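Glutathione S-transferase 2 (Onchocerca volvulus, PDB 1TU7) catalyses the conjugation of glutathione to electrophilic compounds and appears to be central to the parasite's detoxification system. Local coordinates at residues 95-100 with 114-119; 103-108 with 162-167; 152-157 with 173-178. All coordinates share one frame; numbering follows the deposited sequence.

Contact 1: 95-100 with 114-119; sequences RDLHVK and DPYIKS. With GSH (glutathione), chain E.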
loop_
_atom_site.group_PDB
_atom_site.type_symbol
_atom_site.label_atom_id
_atom_site.label_comp_id
_atom_site.label_asym_id
_atom_site.label_seq_id
_atom_site.Cartn_x
_atom_site.Cartn_y
_atom_site.Cartn_z
ATOM N N ARG A 95 -6.473 -4.055 0.730
ATOM C CA ARG A 95 -5.120 -4.627 0.752
ATOM C C ARG A 95 -4.767 -5.144 2.135
ATOM O O ARG A 95 -4.112 -6.200 2.254
ATOM C CB ARG A 95 -4.115 -3.602 0.264
ATOM C CG ARG A 95 -4.251 -3.337 -1.198
ATOM C CD ARG A 95 -3.519 -2.126 -1.660
ATOM N NE ARG A 95 -2.088 -2.346 -1.668
ATOM C CZ ARG A 95 -1.373 -2.703 -2.751
ATOM N NH1 ARG A 95 -1.946 -2.912 -3.928
ATOM N NH2 ARG A 95 -0.067 -2.866 -2.628
ATOM N N ASP A 96 -5.208 -4.475 3.181
ATOM C CA ASP A 96 -4.957 -4.972 4.537
ATOM C C ASP A 96 -5.640 -6.325 4.759
ATOM O O ASP A 96 -5.063 -7.219 5.392
ATOM C CB ASP A 96 -5.418 -4.023 5.609
ATOM C CG ASP A 96 -4.487 -2.890 5.855
ATOM O OD1 ASP A 96 -3.305 -2.969 5.497
ATOM O OD2 ASP A 96 -4.922 -1.874 6.384
ATOM N N LEU A 97 -6.884 -6.486 4.295
ATOM C CA LEU A 97 -7.543 -7.776 4.418
ATOM C C LEU A 97 -6.749 -8.795 3.637
ATOM O O LEU A 97 -6.580 -9.917 4.090
ATOM C CB LEU A 97 -8.988 -7.727 3.956
ATOM C CG LEU A 97 -9.736 -9.054 4.029
ATOM C CD1 LEU A 97 -9.666 -9.652 5.415
ATOM C CD2 LEU A 97 -11.179 -8.850 3.585
ATOM N N HIS A 98 -6.247 -8.433 2.459
ATOM C CA HIS A 98 -5.511 -9.367 1.649
ATOM C C HIS A 98 -4.226 -9.822 2.330
ATOM O O HIS A 98 -3.834 -10.980 2.185
ATOM C CB HIS A 98 -5.206 -8.760 0.274
ATOM C CG HIS A 98 -4.825 -9.797 -0.719
ATOM N ND1 HIS A 98 -5.755 -10.648 -1.259
ATOM C CD2 HIS A 98 -3.622 -10.199 -1.199
ATOM C CE1 HIS A 98 -5.150 -11.487 -2.082
ATOM N NE2 HIS A 98 -3.862 -11.221 -2.081
ATOM N N VAL A 99 -3.608 -8.947 3.108
ATOM C CA VAL A 99 -2.413 -9.323 3.878
ATOM C C VAL A 99 -2.790 -10.393 4.899
ATOM O O VAL A 99 -2.072 -11.385 5.060
ATOM C CB VAL A 99 -1.798 -8.100 4.582
ATOM C CG1 VAL A 99 -0.736 -8.496 5.610
ATOM C CG2 VAL A 99 -1.161 -7.184 3.571
ATOM N N LYS A 100 -3.913 -10.228 5.569
ATOM C CA LYS A 100 -4.351 -11.221 6.553
ATOM C C LYS A 100 -4.663 -12.549 5.887
ATOM O O LYS A 100 -4.262 -13.631 6.377
ATOM C CB LYS A 100 -5.572 -10.746 7.336
ATOM C CG LYS A 100 -5.260 -9.558 8.242
ATOM C CD LYS A 100 -6.461 -9.065 9.032
ATOM C CE LYS A 100 -6.095 -7.808 9.811
ATOM N NZ LYS A 100 -5.845 -6.604 8.950
ATOM N N ASP A 114 -9.760 -22.263 9.714
ATOM C CA ASP A 114 -11.070 -22.267 10.321
ATOM C C ASP A 114 -11.275 -21.140 11.343
ATOM O O ASP A 114 -12.320 -20.501 11.312
ATOM C CB ASP A 114 -11.429 -23.663 10.843
ATOM C CG ASP A 114 -11.782 -24.625 9.702
ATOM O OD1 ASP A 114 -12.176 -24.148 8.614
ATOM O OD2 ASP A 114 -11.724 -25.875 9.783
ATOM N N PRO A 115 -10.281 -20.860 12.187
ATOM C CA PRO A 115 -10.301 -19.680 13.060
ATOM C C PRO A 115 -10.374 -18.377 12.282
ATOM O O PRO A 115 -11.018 -17.438 12.707
ATOM C CB PRO A 115 -8.967 -19.775 13.824
ATOM C CG PRO A 115 -8.616 -21.196 13.764
ATOM C CD PRO A 115 -9.113 -21.713 12.473
ATOM N N TYR A 116 -9.696 -18.307 11.153
ATOM C CA TYR A 116 -9.778 -17.094 10.339
ATOM C C TYR A 116 -11.209 -16.876 9.863
ATOM O O TYR A 116 -11.783 -15.794 10.031
ATOM C CB TYR A 116 -8.868 -17.253 9.140
ATOM C CG TYR A 116 -8.876 -16.079 8.164
ATOM C CD1 TYR A 116 -9.588 -16.147 6.982
ATOM C CD2 TYR A 116 -8.140 -14.939 8.429
ATOM C CE1 TYR A 116 -9.582 -15.064 6.071
ATOM C CE2 TYR A 116 -8.120 -13.859 7.544
ATOM C CZ TYR A 116 -8.836 -13.949 6.361
ATOM O OH TYR A 116 -8.809 -12.885 5.507
ATOM N N ILE A 117 -11.789 -17.900 9.277
ATOM C CA ILE A 117 -13.168 -17.870 8.802
ATOM C C ILE A 117 -14.159 -17.510 9.908
ATOM O O ILE A 117 -15.055 -16.701 9.693
ATOM C CB ILE A 117 -13.525 -19.216 8.151
ATOM C CG1 ILE A 117 -12.771 -19.381 6.829
ATOM C CG2 ILE A 117 -15.038 -19.383 7.975
ATOM C CD1 ILE A 117 -12.928 -20.753 6.240
ATOM N N LYS A 118 -13.995 -18.120 11.079
ATOM C CA LYS A 118 -14.937 -17.944 12.184
ATOM C C LYS A 118 -14.764 -16.651 12.972
ATOM O O LYS A 118 -15.761 -15.975 13.288
ATOM C CB LYS A 118 -14.842 -19.152 13.124
ATOM N N SER A 119 -13.522 -16.273 13.250
ATOM C CA SER A 119 -13.201 -15.247 14.244
ATOM C C SER A 119 -12.540 -13.974 13.754
ATOM O O SER A 119 -12.594 -12.950 14.460
ATOM C CB SER A 119 -12.318 -15.865 15.330
ATOM O OG SER A 119 -13.041 -16.902 15.959
HETATM N N1 GSH E . -2.554 -0.231 6.272
HETATM C CA1 GSH E . -2.586 0.497 7.490
HETATM C C1 GSH E . -2.112 1.855 7.359
HETATM O O11 GSH E . -2.506 2.904 7.934
HETATM O O12 GSH E . -1.024 1.945 6.599
HETATM C CB1 GSH E . -2.226 -0.199 8.767
HETATM C CG1 GSH E . -2.672 0.502 10.058
HETATM C CD1 GSH E . -2.220 -0.262 11.282
HETATM O OE1 GSH E . -1.665 -1.497 11.141
HETATM N N2 GSH E . -2.415 0.318 12.448
HETATM C CA2 GSH E . -1.936 -0.246 13.701
HETATM C C2 GSH E . -3.060 -0.172 14.668
HETATM O O2 GSH E . -3.918 0.882 14.597
HETATM C CB2 GSH E . -0.817 0.599 14.276
HETATM S SG2 GSH E . 0.681 0.532 13.273
HETATM N N3 GSH E . -3.192 -1.090 15.593
HETATM C CA3 GSH E . -4.151 -0.914 16.676
HETATM C C3 GSH E . -5.239 -1.952 16.606
HETATM O O31 GSH E . -6.131 -2.098 17.694
HETATM O O32 GSH E . -5.401 -2.731 15.561
#
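Y116 reaches from helix 109-132 across to L97 and K100 of helix 81-107. Its CB bond points at that helix, and CG lies anti to the backbone N (chi1 178°). With CG in this position the ring reaches the other helix. CB and CG are still too far from 95-100 to touch it. The first meeting is at CE2. CB of K100 sits 4.0 Å from Y116 CE2, at the ring edge and near its plane. From there the K100 chain leads away, so its base does the touching and its amine does not. CZ comes next, with L97 CD1 4.5 Å from Y116 CZ. At the tip, Y116 OH lies 3.3 Å from L97 CD1, a close methyl-to-oxygen approach. The leucine meets the ring obliquely. Its CB does not point at Y116, but the CD1 branch comes nearer.

Both helices belong to the all-helical C-terminal domain of the glutathione transferase fold. They follow each other in the chain, and Y116 packs against the first of them. Helix 109-132 is kinked at D114 and P115 and has a wider pi-type turn over 116-119. H161 and E157 of helix 149-164 pack against L97.

D96 and R95 use other sides of helix 81-107. D96 grips the amine of a bound glutathione with both carboxylate oxygens: GSH N1 donates to D96 OD1 and to D96 OD2, each at 2.9 Å. D96 OD2 has a second partner in Q62 NE2 of the second subunit, which also binds this same glutathione through L50, Q62 and S63, so the site spans the dimer interface. R95 NH1 is hydrogen-bonded to S63 OG of its own chain, and R95 NH2 to O11 of the other glutathione.

Contact 2: 103-108 with 162-167; sequences RMIYMA and QILDPH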
loop_
_atom_site.group_PDB
_atom_site.type_symbol
_atom_site.label_atom_id
_atom_site.label_comp_id
_atom_site.label_asym_id
_atom_site.label_seq_id
_atom_site.Cartn_x
_atom_site.Cartn_y
_atom_site.Cartn_z
ATOM N N ARG A 103 -1.385 -14.274 4.714
ATOM C CA ARG A 103 -0.577 -14.813 5.814
ATOM C C ARG A 103 -1.162 -16.172 6.195
ATOM O O ARG A 103 -0.437 -17.149 6.363
ATOM C CB ARG A 103 -0.592 -13.869 7.009
ATOM N N MET A 104 -2.478 -16.250 6.283
ATOM C CA MET A 104 -3.150 -17.503 6.603
ATOM C C MET A 104 -2.854 -18.533 5.516
ATOM O O MET A 104 -2.415 -19.639 5.805
ATOM C CB MET A 104 -4.626 -17.294 6.825
ATOM C CG MET A 104 -5.392 -18.552 7.125
ATOM S SD MET A 104 -5.926 -19.460 5.674
ATOM C CE MET A 104 -6.982 -18.241 4.946
ATOM N N ILE A 105 -3.043 -18.153 4.253
ATOM C CA ILE A 105 -2.873 -19.068 3.138
ATOM C C ILE A 105 -1.467 -19.656 3.086
ATOM O O ILE A 105 -1.304 -20.871 2.890
ATOM C CB ILE A 105 -3.175 -18.336 1.797
ATOM C CG1 ILE A 105 -4.658 -18.033 1.649
ATOM C CG2 ILE A 105 -2.661 -19.164 0.602
ATOM C CD1 ILE A 105 -5.569 -19.242 1.460
ATOM N N TYR A 106 -0.458 -18.811 3.253
ATOM C CA TYR A 106 0.925 -19.222 2.968
ATOM C C TYR A 106 1.629 -19.742 4.214
ATOM O O TYR A 106 2.578 -20.521 4.082
ATOM C CB TYR A 106 1.758 -18.097 2.329
ATOM C CG TYR A 106 1.397 -17.826 0.885
ATOM C CD1 TYR A 106 0.559 -16.782 0.553
ATOM C CD2 TYR A 106 1.911 -18.596 -0.164
ATOM C CE1 TYR A 106 0.202 -16.520 -0.746
ATOM C CE2 TYR A 106 1.559 -18.326 -1.488
ATOM C CZ TYR A 106 0.690 -17.283 -1.767
ATOM O OH TYR A 106 0.339 -16.989 -3.083
ATOM N N MET A 107 1.184 -19.338 5.402
ATOM C CA MET A 107 1.913 -19.652 6.639
ATOM C C MET A 107 1.192 -20.610 7.552
ATOM O O MET A 107 1.843 -21.249 8.381
ATOM C CB MET A 107 2.209 -18.396 7.481
ATOM C CG MET A 107 2.905 -17.252 6.762
ATOM S SD MET A 107 4.466 -17.721 6.062
ATOM C CE MET A 107 5.433 -18.004 7.531
ATOM N N ALA A 108 -0.133 -20.699 7.467
ATOM C CA ALA A 108 -0.898 -21.417 8.490
ATOM C C ALA A 108 -2.214 -21.959 7.992
ATOM O O ALA A 108 -3.205 -22.001 8.703
ATOM C CB ALA A 108 -1.122 -20.505 9.677
ATOM N N GLN A 162 -15.069 -15.818 -0.789
ATOM C CA GLN A 162 -16.189 -16.738 -1.005
ATOM C C GLN A 162 -15.701 -18.090 -1.454
ATOM O O GLN A 162 -16.345 -19.081 -1.192
ATOM C CB GLN A 162 -17.156 -16.185 -2.026
ATOM C CG GLN A 162 -18.018 -15.077 -1.510
ATOM C CD GLN A 162 -19.267 -14.913 -2.353
ATOM O OE1 GLN A 162 -19.228 -15.031 -3.596
ATOM N NE2 GLN A 162 -20.369 -14.661 -1.702
ATOM N N ILE A 163 -14.568 -18.148 -2.139
ATOM C CA ILE A 163 -13.960 -19.429 -2.444
ATOM C C ILE A 163 -13.540 -20.087 -1.113
ATOM O O ILE A 163 -13.743 -21.298 -0.914
ATOM C CB ILE A 163 -12.765 -19.276 -3.364
ATOM C CG1 ILE A 163 -13.207 -18.813 -4.747
ATOM C CG2 ILE A 163 -12.030 -20.620 -3.513
ATOM C CD1 ILE A 163 -12.130 -18.395 -5.624
ATOM N N LEU A 164 -12.941 -19.298 -0.219
ATOM C CA LEU A 164 -12.453 -19.792 1.062
ATOM C C LEU A 164 -13.599 -20.280 1.944
ATOM O O LEU A 164 -13.517 -21.372 2.554
ATOM C CB LEU A 164 -11.664 -18.699 1.793
ATOM C CG LEU A 164 -10.950 -19.187 3.062
ATOM C CD1 LEU A 164 -9.753 -19.991 2.726
ATOM C CD2 LEU A 164 -10.582 -17.968 3.912
ATOM N N ASP A 165 -14.653 -19.479 1.999
ATOM C CA ASP A 165 -15.827 -19.703 2.835
ATOM C C ASP A 165 -17.031 -19.277 2.014
ATOM O O ASP A 165 -17.366 -18.085 1.956
ATOM C CB ASP A 165 -15.741 -18.867 4.106
ATOM C CG ASP A 165 -17.024 -18.883 4.899
ATOM O OD1 ASP A 165 -17.861 -19.786 4.635
ATOM O OD2 ASP A 165 -17.277 -18.015 5.757
ATOM N N PRO A 166 -17.671 -20.214 1.328
ATOM C CA PRO A 166 -18.836 -19.880 0.506
ATOM C C PRO A 166 -19.934 -19.077 1.204
ATOM O O PRO A 166 -20.668 -18.396 0.511
ATOM C CB PRO A 166 -19.330 -21.256 0.049
ATOM C CG PRO A 166 -18.090 -22.075 0.001
ATOM C CD PRO A 166 -17.281 -21.634 1.160
ATOM N N HIS A 167 -20.030 -19.134 2.526
ATOM C CA HIS A 167 -21.077 -18.441 3.255
ATOM C C HIS A 167 -20.666 -17.113 3.843
ATOM O O HIS A 167 -21.410 -16.520 4.609
ATOM C CB HIS A 167 -21.566 -19.343 4.398
ATOM C CG HIS A 167 -22.159 -20.628 3.916
ATOM N ND1 HIS A 167 -23.306 -20.671 3.155
ATOM C CD2 HIS A 167 -21.746 -21.911 4.053
ATOM C CE1 HIS A 167 -23.586 -21.930 2.858
ATOM N NE2 HIS A 167 -22.654 -22.700 3.390
#
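M104 and L164 meet tip to tip between the C-terminal ends of helices 81-107 and 149-164. The contact across the segments is apolar. M104 CE lies 3.8 Å from L164 CD2, and at 4.0 Å the same methyl also reaches L164 CD1. The M104 chain starts with CG anti to the backbone N (chi1 179°). It then bends at its second and third torsions, which turns the terminal methyl onto the leucine fork. I105 adds a looser touch, with its CD1 4.4 Å from L164 CD1. All three residues are buried.

The polar bonds lie within each segment or lead out of it. D165 is the first residue to leave helical geometry after helix 149-164. Its OD1 accepts from H167 N at 3.1 Å, which forms an Asx turn. The N-H comes from above the carboxylate plane, 63° out of it. In segment 103-108, I105 O and Y106 OH are hydrogen-bonded to N205 ND2 and G204 N, near the C-terminus of the chain.

The contact joins two helix ends of the C-terminal domain. The side chain of I105 is about 11 Å from that of Y7, which lines the glutathione pocket. Methyl-to-methyl touches carry no directional bond, so cohesion here rests on dispersion and burial.

Contact 3: 152-157 with 173-178; sequences YALFEE and PLLKVF. Unlike the reference sequence in segment 173-178: V177 (reference Ala).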
loop_
_atom_site.group_PDB
_atom_site.type_symbol
_atom_site.label_atom_id
_atom_site.label_comp_id
_atom_site.label_asym_id
_atom_site.label_seq_id
_atom_site.Cartn_x
_atom_site.Cartn_y
_atom_site.Cartn_z
ATOM N N TYR A 152 -12.604 -3.034 -8.396
ATOM C CA TYR A 152 -12.002 -4.302 -8.828
ATOM C C TYR A 152 -11.276 -4.997 -7.704
ATOM O O TYR A 152 -11.313 -6.202 -7.580
ATOM C CB TYR A 152 -11.054 -4.085 -10.023
ATOM C CG TYR A 152 -11.733 -3.370 -11.185
ATOM C CD1 TYR A 152 -11.325 -2.082 -11.566
ATOM C CD2 TYR A 152 -12.794 -3.944 -11.865
ATOM C CE1 TYR A 152 -11.939 -1.444 -12.599
ATOM C CE2 TYR A 152 -13.413 -3.289 -12.909
ATOM C CZ TYR A 152 -12.989 -2.047 -13.253
ATOM O OH TYR A 152 -13.611 -1.397 -14.292
ATOM N N ALA A 153 -10.584 -4.224 -6.879
ATOM C CA ALA A 153 -9.894 -4.782 -5.736
ATOM C C ALA A 153 -10.878 -5.375 -4.747
ATOM O O ALA A 153 -10.685 -6.484 -4.255
ATOM C CB ALA A 153 -9.061 -3.717 -5.103
ATOM N N LEU A 154 -11.947 -4.639 -4.452
ATOM C CA LEU A 154 -12.953 -5.174 -3.534
ATOM C C LEU A 154 -13.602 -6.433 -4.103
ATOM O O LEU A 154 -13.813 -7.415 -3.398
ATOM C CB LEU A 154 -13.996 -4.119 -3.184
ATOM C CG LEU A 154 -15.110 -4.593 -2.235
ATOM C CD1 LEU A 154 -14.574 -5.012 -0.895
ATOM C CD2 LEU A 154 -16.113 -3.468 -2.068
ATOM N N PHE A 155 -13.978 -6.384 -5.377
ATOM C CA PHE A 155 -14.569 -7.529 -6.043
ATOM C C PHE A 155 -13.687 -8.763 -5.884
ATOM O O PHE A 155 -14.145 -9.834 -5.469
ATOM C CB PHE A 155 -14.819 -7.219 -7.524
ATOM C CG PHE A 155 -15.302 -8.402 -8.331
ATOM C CD1 PHE A 155 -14.749 -8.676 -9.565
ATOM C CD2 PHE A 155 -16.327 -9.215 -7.874
ATOM C CE1 PHE A 155 -15.159 -9.735 -10.317
ATOM C CE2 PHE A 155 -16.768 -10.276 -8.633
ATOM C CZ PHE A 155 -16.189 -10.534 -9.857
ATOM N N GLU A 156 -12.417 -8.646 -6.210
ATOM C CA GLU A 156 -11.528 -9.785 -6.113
ATOM C C GLU A 156 -11.409 -10.276 -4.678
ATOM O O GLU A 156 -11.447 -11.467 -4.426
ATOM C CB GLU A 156 -10.149 -9.426 -6.681
ATOM C CG GLU A 156 -9.115 -10.528 -6.525
ATOM C CD GLU A 156 -9.316 -11.768 -7.376
ATOM O OE1 GLU A 156 -10.321 -11.834 -8.130
ATOM O OE2 GLU A 156 -8.416 -12.658 -7.296
ATOM N N GLU A 157 -11.302 -9.367 -3.727
ATOM C CA GLU A 157 -11.144 -9.782 -2.327
ATOM C C GLU A 157 -12.372 -10.518 -1.847
ATOM O O GLU A 157 -12.250 -11.544 -1.146
ATOM C CB GLU A 157 -10.809 -8.594 -1.436
ATOM C CG GLU A 157 -10.095 -9.018 -0.170
ATOM C CD GLU A 157 -8.749 -9.602 -0.476
ATOM O OE1 GLU A 157 -8.125 -9.290 -1.517
ATOM O OE2 GLU A 157 -8.286 -10.404 0.356
ATOM N N PRO A 173 -25.186 -8.011 3.349
ATOM C CA PRO A 173 -25.964 -7.904 2.115
ATOM C C PRO A 173 -25.445 -6.888 1.100
ATOM O O PRO A 173 -25.556 -7.118 -0.109
ATOM C CB PRO A 173 -27.366 -7.549 2.633
ATOM C CG PRO A 173 -27.125 -6.957 3.973
ATOM C CD PRO A 173 -25.949 -7.619 4.543
ATOM N N LEU A 174 -24.908 -5.768 1.557
ATOM C CA LEU A 174 -24.342 -4.803 0.605
ATOM C C LEU A 174 -23.130 -5.415 -0.112
ATOM O O LEU A 174 -22.993 -5.291 -1.316
ATOM C CB LEU A 174 -23.941 -3.500 1.268
ATOM C CG LEU A 174 -25.062 -2.711 1.969
ATOM C CD1 LEU A 174 -24.511 -1.480 2.661
ATOM C CD2 LEU A 174 -26.123 -2.320 0.992
ATOM N N LEU A 175 -22.284 -6.117 0.617
ATOM C CA LEU A 175 -21.137 -6.770 -0.001
ATOM C C LEU A 175 -21.536 -7.882 -0.931
ATOM O O LEU A 175 -20.963 -8.036 -2.007
ATOM C CB LEU A 175 -20.185 -7.290 1.047
ATOM C CG LEU A 175 -19.498 -6.249 1.918
ATOM C CD1 LEU A 175 -18.636 -6.916 2.991
ATOM C CD2 LEU A 175 -18.677 -5.302 1.088
ATOM N N LYS A 176 -22.507 -8.693 -0.514
ATOM C CA LYS A 176 -22.961 -9.820 -1.321
ATOM C C LYS A 176 -23.535 -9.289 -2.649
ATOM O O LYS A 176 -23.195 -9.823 -3.708
ATOM C CB LYS A 176 -24.003 -10.643 -0.556
ATOM C CG LYS A 176 -24.441 -11.912 -1.314
ATOM C CD LYS A 176 -25.543 -12.656 -0.575
ATOM C CE LYS A 176 -26.054 -13.836 -1.358
ATOM N NZ LYS A 176 -25.058 -14.904 -1.444
ATOM N N VAL A 177 -24.356 -8.239 -2.579
ATOM C CA VAL A 177 -24.967 -7.670 -3.782
ATOM C C VAL A 177 -23.916 -6.991 -4.665
ATOM O O VAL A 177 -23.954 -7.100 -5.894
ATOM C CB VAL A 177 -26.095 -6.693 -3.388
ATOM C CG1 VAL A 177 -26.643 -5.947 -4.572
ATOM C CG2 VAL A 177 -27.182 -7.501 -2.731
ATOM N N PHE A 178 -22.959 -6.324 -4.024
ATOM C CA PHE A 178 -21.869 -5.694 -4.769
ATOM C C PHE A 178 -21.045 -6.741 -5.545
ATOM O O PHE A 178 -20.697 -6.548 -6.705
ATOM C CB PHE A 178 -20.969 -4.875 -3.833
ATOM C CG PHE A 178 -19.677 -4.434 -4.467
ATOM C CD1 PHE A 178 -18.539 -5.241 -4.423
ATOM C CD2 PHE A 178 -19.601 -3.224 -5.121
ATOM C CE1 PHE A 178 -17.379 -4.828 -5.040
ATOM C CE2 PHE A 178 -18.441 -2.829 -5.727
ATOM C CZ PHE A 178 -17.316 -3.625 -5.686
#
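L154 lies over one face of the F178 ring, and this is the tight part of the contact. Its CD2 makes a CH-pi contact, 3.9 Å from the F178 ring centroid and 26° off the ring normal. The methyl is shifted toward the rim, and F178 CE1 is its nearest ring atom at 3.5 Å. The CB bond of F178 points toward helix 149-164, and with CG anti to the backbone N (chi1 168°) the ring extends to L154. There CE1 also approaches the backbone: F155 N is 3.8 Å away from F178 CE1, at the ring edge and in its plane. F155 CB is 4.3 Å from that same F178 atom.

L175 is looser. Its CD2 stands 4.5 Å from L154 CD2, and its side chain also packs on F128 and L132 of helix 109-132. K176 and V177 lie on the solvent side of helix 173-183 and do not reach the other segment.

The short helical segments cross at -101°, with axes 10.6 Å apart. The contact thus sets helix 173-183 nearly at right angles against helix 149-164, in the core of the C-terminal domain. E129 accepts from the backbone N atoms of L174 and L175, holding the first turn of helix 173-183. The interface itself is a leucine, two phenylalanines and a second leucine, so it depends on close fit and exclusion of water rather than on paired charges.

In the fold
Contacts 1 and 2 lie side by side, with centres 7 Å apart, and share helix 81-107. The Y116 ring joins them: its CD1 is 3.7 Å from L164 CD2 and 3.9 Å from M104 CE. Three helices of the C-terminal domain thus meet around one tyrosine. Contact 3 uses an earlier part of helix 149-164, nearer its N-terminal end, its centre 16 Å from each of the other two. It reaches contact 1 through a probable hydrogen bond of 2.7 Å between H98 ND1 and E157 OE1, but does not touch contact 2. Contact 1 has two residues that bind glutathione, R95 and D96, on its segment 95-100. Contact 3 lies away from the annotated sites.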